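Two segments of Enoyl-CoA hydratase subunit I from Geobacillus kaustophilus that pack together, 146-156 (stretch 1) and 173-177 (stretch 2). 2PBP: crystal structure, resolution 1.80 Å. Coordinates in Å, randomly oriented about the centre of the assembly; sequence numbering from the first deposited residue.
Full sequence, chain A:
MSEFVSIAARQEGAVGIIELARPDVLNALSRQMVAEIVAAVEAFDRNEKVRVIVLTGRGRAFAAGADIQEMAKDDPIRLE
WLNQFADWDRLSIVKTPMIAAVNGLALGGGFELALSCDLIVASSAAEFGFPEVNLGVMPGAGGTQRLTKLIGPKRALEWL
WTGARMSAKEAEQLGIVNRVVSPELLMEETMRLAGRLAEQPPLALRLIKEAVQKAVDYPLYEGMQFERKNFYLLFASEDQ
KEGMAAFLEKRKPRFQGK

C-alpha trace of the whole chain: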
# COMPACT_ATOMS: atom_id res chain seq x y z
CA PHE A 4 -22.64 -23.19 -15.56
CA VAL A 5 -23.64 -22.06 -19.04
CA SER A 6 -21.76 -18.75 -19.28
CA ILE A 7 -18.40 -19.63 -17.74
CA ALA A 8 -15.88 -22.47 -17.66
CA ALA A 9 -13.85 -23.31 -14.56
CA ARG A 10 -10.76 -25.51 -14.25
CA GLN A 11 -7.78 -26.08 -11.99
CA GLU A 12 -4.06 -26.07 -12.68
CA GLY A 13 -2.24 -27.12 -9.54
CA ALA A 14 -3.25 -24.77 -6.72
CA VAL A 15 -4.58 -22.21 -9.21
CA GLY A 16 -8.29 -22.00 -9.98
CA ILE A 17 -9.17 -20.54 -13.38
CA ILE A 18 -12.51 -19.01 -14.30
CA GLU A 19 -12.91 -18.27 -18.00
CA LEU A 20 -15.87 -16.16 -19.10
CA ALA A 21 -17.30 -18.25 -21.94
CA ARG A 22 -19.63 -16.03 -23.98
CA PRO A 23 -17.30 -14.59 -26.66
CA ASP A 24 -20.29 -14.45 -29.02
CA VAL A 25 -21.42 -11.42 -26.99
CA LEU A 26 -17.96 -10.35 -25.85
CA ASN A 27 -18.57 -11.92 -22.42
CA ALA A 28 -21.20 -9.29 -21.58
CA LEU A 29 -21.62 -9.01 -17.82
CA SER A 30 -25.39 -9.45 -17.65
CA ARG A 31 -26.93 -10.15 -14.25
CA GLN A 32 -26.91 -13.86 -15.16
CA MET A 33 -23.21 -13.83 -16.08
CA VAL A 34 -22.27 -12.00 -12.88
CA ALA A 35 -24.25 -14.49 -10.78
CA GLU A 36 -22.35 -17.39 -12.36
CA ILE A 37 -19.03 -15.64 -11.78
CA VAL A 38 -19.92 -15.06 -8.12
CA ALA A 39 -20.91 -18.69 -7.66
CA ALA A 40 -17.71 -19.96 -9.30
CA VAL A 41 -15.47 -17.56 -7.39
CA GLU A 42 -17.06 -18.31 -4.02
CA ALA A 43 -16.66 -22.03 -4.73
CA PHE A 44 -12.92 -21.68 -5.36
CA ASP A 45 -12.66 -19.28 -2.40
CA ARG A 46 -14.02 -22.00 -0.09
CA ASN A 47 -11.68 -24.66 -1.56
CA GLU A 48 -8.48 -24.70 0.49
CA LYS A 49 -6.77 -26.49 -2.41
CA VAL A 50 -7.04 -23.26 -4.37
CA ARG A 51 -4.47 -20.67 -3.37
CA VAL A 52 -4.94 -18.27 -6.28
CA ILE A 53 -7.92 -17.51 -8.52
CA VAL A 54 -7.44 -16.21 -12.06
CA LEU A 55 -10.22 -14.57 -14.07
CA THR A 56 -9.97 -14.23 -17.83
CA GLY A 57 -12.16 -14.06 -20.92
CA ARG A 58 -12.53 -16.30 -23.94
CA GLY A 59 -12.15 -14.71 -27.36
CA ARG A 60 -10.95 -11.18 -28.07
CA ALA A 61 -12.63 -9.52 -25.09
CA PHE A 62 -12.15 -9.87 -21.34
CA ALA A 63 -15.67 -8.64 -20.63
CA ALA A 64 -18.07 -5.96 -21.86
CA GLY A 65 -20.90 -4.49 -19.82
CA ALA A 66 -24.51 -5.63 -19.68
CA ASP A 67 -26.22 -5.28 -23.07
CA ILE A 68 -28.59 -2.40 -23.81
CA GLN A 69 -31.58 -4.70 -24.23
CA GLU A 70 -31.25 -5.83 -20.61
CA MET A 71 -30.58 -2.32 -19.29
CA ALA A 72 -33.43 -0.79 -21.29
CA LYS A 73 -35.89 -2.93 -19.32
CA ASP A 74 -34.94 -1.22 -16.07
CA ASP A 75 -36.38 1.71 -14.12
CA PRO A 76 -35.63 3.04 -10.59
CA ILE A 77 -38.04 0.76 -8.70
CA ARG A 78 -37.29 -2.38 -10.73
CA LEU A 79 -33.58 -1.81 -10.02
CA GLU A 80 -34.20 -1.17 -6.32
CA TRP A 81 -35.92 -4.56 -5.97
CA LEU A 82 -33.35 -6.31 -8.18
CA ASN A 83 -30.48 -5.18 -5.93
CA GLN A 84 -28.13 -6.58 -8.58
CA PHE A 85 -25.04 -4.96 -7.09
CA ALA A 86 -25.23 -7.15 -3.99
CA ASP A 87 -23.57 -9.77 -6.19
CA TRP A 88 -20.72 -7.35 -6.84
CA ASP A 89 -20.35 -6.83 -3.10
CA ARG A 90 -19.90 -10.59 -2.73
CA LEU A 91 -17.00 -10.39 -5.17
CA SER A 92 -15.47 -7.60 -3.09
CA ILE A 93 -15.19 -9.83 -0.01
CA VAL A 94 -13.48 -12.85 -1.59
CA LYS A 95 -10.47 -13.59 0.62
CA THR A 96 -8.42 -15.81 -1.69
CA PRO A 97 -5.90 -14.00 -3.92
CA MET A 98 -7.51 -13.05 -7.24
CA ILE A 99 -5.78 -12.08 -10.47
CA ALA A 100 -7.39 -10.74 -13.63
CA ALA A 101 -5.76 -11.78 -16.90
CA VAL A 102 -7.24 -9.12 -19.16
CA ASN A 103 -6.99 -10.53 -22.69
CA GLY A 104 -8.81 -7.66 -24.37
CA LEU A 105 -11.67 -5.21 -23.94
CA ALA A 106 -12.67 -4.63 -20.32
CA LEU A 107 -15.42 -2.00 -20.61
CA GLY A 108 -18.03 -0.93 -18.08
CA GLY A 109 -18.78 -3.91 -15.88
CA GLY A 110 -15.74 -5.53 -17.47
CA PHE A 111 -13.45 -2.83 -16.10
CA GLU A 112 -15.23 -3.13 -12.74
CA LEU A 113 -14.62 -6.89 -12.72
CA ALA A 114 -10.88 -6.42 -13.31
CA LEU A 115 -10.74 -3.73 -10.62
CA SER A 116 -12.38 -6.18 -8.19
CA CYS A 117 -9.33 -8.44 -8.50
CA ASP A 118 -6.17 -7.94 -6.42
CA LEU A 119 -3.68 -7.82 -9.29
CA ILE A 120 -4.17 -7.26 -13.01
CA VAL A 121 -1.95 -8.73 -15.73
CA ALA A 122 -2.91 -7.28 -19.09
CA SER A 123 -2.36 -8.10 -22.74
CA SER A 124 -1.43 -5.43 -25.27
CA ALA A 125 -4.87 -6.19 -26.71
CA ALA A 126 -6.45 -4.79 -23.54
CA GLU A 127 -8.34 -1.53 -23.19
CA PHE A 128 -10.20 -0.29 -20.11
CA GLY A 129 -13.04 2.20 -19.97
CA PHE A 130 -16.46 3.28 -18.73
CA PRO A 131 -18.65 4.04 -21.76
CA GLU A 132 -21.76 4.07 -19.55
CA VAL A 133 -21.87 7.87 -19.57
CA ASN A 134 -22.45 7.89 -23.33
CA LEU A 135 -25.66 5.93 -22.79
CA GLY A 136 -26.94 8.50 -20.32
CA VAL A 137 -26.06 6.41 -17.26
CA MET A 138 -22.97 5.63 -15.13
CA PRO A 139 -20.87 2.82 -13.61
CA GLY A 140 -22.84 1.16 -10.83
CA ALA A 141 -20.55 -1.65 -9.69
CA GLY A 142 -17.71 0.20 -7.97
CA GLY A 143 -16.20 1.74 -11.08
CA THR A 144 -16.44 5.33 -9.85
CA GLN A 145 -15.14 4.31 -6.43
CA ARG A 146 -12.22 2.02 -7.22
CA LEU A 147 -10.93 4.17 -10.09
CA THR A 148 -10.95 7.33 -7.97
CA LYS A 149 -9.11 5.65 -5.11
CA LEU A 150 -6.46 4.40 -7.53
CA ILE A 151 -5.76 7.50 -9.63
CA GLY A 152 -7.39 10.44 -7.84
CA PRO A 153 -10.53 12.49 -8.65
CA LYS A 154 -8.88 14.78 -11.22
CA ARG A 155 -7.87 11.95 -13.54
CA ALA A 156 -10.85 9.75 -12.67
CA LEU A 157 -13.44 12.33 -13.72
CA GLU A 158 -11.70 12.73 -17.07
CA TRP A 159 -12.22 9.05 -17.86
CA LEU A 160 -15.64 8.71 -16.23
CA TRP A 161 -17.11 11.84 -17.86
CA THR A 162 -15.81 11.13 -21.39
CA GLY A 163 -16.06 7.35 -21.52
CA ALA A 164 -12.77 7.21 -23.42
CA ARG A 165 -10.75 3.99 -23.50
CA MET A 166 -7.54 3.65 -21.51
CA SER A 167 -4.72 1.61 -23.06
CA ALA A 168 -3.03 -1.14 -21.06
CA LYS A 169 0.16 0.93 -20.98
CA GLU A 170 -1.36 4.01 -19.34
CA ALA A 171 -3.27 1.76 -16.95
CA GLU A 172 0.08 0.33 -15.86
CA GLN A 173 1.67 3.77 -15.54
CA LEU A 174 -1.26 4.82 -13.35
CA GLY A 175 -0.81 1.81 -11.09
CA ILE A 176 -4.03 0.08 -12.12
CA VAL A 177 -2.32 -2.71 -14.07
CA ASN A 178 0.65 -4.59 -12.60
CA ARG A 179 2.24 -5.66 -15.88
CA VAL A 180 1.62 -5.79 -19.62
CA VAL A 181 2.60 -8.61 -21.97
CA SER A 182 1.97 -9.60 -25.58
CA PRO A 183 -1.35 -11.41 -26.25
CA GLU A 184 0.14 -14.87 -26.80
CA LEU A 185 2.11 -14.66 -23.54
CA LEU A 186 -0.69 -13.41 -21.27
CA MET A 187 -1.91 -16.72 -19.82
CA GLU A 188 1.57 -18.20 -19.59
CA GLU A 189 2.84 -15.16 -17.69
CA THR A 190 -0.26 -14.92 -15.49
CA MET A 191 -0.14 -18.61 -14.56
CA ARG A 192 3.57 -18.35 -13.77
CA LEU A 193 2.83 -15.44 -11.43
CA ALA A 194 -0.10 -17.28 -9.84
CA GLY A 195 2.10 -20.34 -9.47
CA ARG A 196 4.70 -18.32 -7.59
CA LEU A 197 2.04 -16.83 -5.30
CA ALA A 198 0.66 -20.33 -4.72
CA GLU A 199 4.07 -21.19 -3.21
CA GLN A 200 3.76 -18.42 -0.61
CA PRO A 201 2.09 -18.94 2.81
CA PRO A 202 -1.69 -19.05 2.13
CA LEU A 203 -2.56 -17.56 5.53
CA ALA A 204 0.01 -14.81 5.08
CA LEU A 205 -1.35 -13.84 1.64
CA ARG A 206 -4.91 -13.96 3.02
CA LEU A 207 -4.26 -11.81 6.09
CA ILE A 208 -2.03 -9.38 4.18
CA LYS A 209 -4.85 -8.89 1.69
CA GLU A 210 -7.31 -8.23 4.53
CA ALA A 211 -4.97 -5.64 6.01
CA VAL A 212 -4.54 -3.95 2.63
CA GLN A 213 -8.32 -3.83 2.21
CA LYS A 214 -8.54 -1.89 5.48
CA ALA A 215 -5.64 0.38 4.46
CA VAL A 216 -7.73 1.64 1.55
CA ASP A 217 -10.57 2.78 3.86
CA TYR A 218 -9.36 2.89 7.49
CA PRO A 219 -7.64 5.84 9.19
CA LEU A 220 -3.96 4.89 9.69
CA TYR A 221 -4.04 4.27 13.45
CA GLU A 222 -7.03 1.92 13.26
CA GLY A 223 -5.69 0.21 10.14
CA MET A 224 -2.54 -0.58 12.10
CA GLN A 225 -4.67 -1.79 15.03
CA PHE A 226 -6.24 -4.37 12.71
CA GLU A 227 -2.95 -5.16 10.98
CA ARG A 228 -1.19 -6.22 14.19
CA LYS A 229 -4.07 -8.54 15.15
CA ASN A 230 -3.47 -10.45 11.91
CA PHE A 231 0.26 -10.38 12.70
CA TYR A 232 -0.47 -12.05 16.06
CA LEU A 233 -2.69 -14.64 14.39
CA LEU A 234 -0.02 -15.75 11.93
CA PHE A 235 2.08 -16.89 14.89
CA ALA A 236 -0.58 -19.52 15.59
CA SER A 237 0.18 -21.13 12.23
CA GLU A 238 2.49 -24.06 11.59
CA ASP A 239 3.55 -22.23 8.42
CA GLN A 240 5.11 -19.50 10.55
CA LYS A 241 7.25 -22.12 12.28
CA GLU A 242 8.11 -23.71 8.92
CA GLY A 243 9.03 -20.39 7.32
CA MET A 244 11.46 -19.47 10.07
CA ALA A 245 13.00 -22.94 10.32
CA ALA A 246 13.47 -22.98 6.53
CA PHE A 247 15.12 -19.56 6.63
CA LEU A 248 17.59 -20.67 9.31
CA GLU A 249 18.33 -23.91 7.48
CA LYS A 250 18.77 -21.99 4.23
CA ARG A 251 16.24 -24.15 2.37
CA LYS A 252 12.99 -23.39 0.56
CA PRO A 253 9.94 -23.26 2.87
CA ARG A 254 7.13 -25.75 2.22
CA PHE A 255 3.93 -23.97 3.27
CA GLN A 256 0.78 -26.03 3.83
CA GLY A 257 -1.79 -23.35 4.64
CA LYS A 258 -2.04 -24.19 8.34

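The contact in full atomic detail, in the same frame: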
# COMPACT_ATOMS: atom_id res chain seq x y z
N ARG A 146 -13.55 2.60 -7.09
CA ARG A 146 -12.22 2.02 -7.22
C ARG A 146 -11.28 2.83 -8.12
O ARG A 146 -10.10 2.96 -7.80
CB ARG A 146 -12.32 0.57 -7.72
CG ARG A 146 -12.94 -0.39 -6.69
CD ARG A 146 -12.67 -1.84 -7.07
NE ARG A 146 -13.02 -2.78 -6.00
CZ ARG A 146 -14.21 -3.37 -5.88
NH1 ARG A 146 -15.18 -3.13 -6.75
NH2 ARG A 146 -14.42 -4.21 -4.87
N LEU A 147 -11.79 3.38 -9.21
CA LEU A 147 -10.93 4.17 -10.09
C LEU A 147 -10.43 5.42 -9.39
O LEU A 147 -9.25 5.76 -9.47
CB LEU A 147 -11.67 4.57 -11.38
CG LEU A 147 -10.77 5.18 -12.47
CD1 LEU A 147 -9.84 4.10 -13.00
CD2 LEU A 147 -11.61 5.75 -13.61
N THR A 148 -11.32 6.11 -8.68
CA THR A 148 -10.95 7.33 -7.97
C THR A 148 -9.91 7.07 -6.89
O THR A 148 -8.98 7.86 -6.71
CB THR A 148 -12.19 8.00 -7.34
OG1 THR A 148 -13.12 8.36 -8.37
CG2 THR A 148 -11.80 9.25 -6.56
N LYS A 149 -10.06 5.97 -6.16
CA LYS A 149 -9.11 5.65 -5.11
C LYS A 149 -7.74 5.33 -5.70
O LYS A 149 -6.71 5.62 -5.09
CB LYS A 149 -9.60 4.47 -4.27
CG LYS A 149 -10.83 4.78 -3.42
CD LYS A 149 -11.13 3.67 -2.43
CE LYS A 149 -12.36 3.98 -1.59
NZ LYS A 149 -12.22 5.23 -0.78
N LEU A 150 -7.72 4.76 -6.89
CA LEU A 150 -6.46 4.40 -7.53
C LEU A 150 -5.71 5.55 -8.21
O LEU A 150 -4.49 5.64 -8.10
CB LEU A 150 -6.67 3.28 -8.56
CG LEU A 150 -6.95 1.88 -8.01
CD1 LEU A 150 -7.34 0.96 -9.15
CD2 LEU A 150 -5.71 1.36 -7.29
N ILE A 151 -6.43 6.42 -8.92
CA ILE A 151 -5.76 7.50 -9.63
C ILE A 151 -6.14 8.94 -9.27
O ILE A 151 -5.67 9.88 -9.90
CB ILE A 151 -5.93 7.29 -11.17
CG1 ILE A 151 -7.39 7.40 -11.59
CG2 ILE A 151 -5.46 5.89 -11.54
CD1 ILE A 151 -7.62 7.63 -13.08
N GLY A 152 -6.99 9.10 -8.26
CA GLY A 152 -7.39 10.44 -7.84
C GLY A 152 -8.60 10.96 -8.59
O GLY A 152 -8.87 10.52 -9.70
N PRO A 153 -9.34 11.92 -8.01
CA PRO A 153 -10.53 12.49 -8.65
C PRO A 153 -10.31 13.29 -9.94
O PRO A 153 -11.16 13.27 -10.83
CB PRO A 153 -11.14 13.34 -7.55
CG PRO A 153 -9.93 13.84 -6.82
CD PRO A 153 -9.08 12.58 -6.72
N LYS A 154 -9.18 13.98 -10.03
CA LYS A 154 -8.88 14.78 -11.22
C LYS A 154 -8.79 13.91 -12.47
O LYS A 154 -9.43 14.18 -13.49
CB LYS A 154 -7.56 15.55 -11.03
CG LYS A 154 -7.60 16.64 -9.95
CD LYS A 154 -8.32 17.89 -10.44
CE LYS A 154 -8.39 18.97 -9.37
NZ LYS A 154 -9.32 18.62 -8.26
N ARG A 155 -8.01 12.84 -12.40
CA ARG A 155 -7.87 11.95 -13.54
C ARG A 155 -9.10 11.06 -13.72
O ARG A 155 -9.53 10.80 -14.84
CB ARG A 155 -6.59 11.12 -13.40
CG ARG A 155 -5.32 11.96 -13.56
CD ARG A 155 -4.05 11.15 -13.43
NE ARG A 155 -3.89 10.61 -12.08
CZ ARG A 155 -2.73 10.26 -11.54
NH1 ARG A 155 -1.61 10.40 -12.24
NH2 ARG A 155 -2.69 9.78 -10.31
N ALA A 156 -9.68 10.62 -12.61
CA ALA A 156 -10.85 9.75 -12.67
C ALA A 156 -12.02 10.38 -13.40
O ALA A 156 -12.65 9.74 -14.24
CB ALA A 156 -11.28 9.35 -11.26
N GLN A 173 0.98 2.58 -16.03
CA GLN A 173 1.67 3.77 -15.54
C GLN A 173 0.91 4.40 -14.38
O GLN A 173 1.51 4.98 -13.48
CB GLN A 173 1.81 4.80 -16.67
CG GLN A 173 2.54 4.31 -17.92
CD GLN A 173 3.97 3.85 -17.64
OE1 GLN A 173 4.22 2.67 -17.38
NE2 GLN A 173 4.91 4.79 -17.69
N LEU A 174 -0.42 4.26 -14.40
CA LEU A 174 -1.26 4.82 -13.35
C LEU A 174 -1.33 3.92 -12.11
O LEU A 174 -1.86 4.32 -11.08
CB LEU A 174 -2.68 5.07 -13.89
CG LEU A 174 -2.83 6.18 -14.93
CD1 LEU A 174 -4.24 6.18 -15.49
CD2 LEU A 174 -2.51 7.53 -14.29
N GLY A 175 -0.79 2.71 -12.22
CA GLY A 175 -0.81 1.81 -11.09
C GLY A 175 -2.05 0.95 -10.99
O GLY A 175 -2.33 0.36 -9.95
N ILE A 176 -2.82 0.89 -12.08
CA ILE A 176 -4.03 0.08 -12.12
C ILE A 176 -3.65 -1.34 -12.54
O ILE A 176 -4.14 -2.32 -11.97
CB ILE A 176 -5.04 0.66 -13.12
CG1 ILE A 176 -5.45 2.08 -12.70
CG2 ILE A 176 -6.26 -0.25 -13.20
CD1 ILE A 176 -6.18 2.89 -13.76
N VAL A 177 -2.79 -1.43 -13.55
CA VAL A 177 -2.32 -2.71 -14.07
C VAL A 177 -0.91 -2.98 -13.56
O VAL A 177 -0.06 -2.09 -13.55
CB VAL A 177 -2.33 -2.73 -15.62
CG1 VAL A 177 -1.51 -3.90 -16.15
CG2 VAL A 177 -3.77 -2.83 -16.13

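The contact is small and apolar, burying 281 Å² with both sides summed, and no hydrogen bond crosses it. The two segments meet mainly through packed side chains.

Ile176 is the first bump. Its CA-to-CB bond points sideways, but the m, t rotamer brings the end of the chain closer to the helix. There CD1 enters a hollow lined by Leu147 and Ile151. Ile176 CD1 lies 3.9 Å from Leu147 CD1 and 3.8 Å from Ile151 CG2. Leu150 closes a further side, with its CD1 4.2 Å from Ile176 CG1.

Leu174 is the second bump and loses the most area, 76 Å². Its CA-to-CB bond points toward stretch 1, and Leu174 CB sits 3.7 Å from Ile151 CG2. Ile151 CG2 touches both Leu174 CB and Ile176 CD1 and rests in the notch where they meet.

Arg155 covers the outer part of Leu174. Leu174 CD2 lies over one face of the guanidinium, 3.6 Å from Arg155 NH1. Arg155 NE and Arg155 NH2 both donate to Ile151 O, at 2.9 and 3.0 Å, within the same stretch.

Gly175 lets the chain turn between the two bumps. Its positive phi belongs to a Schellman motif and calls for glycine. Gly175 O is 4.4 Å from Leu150 CD2.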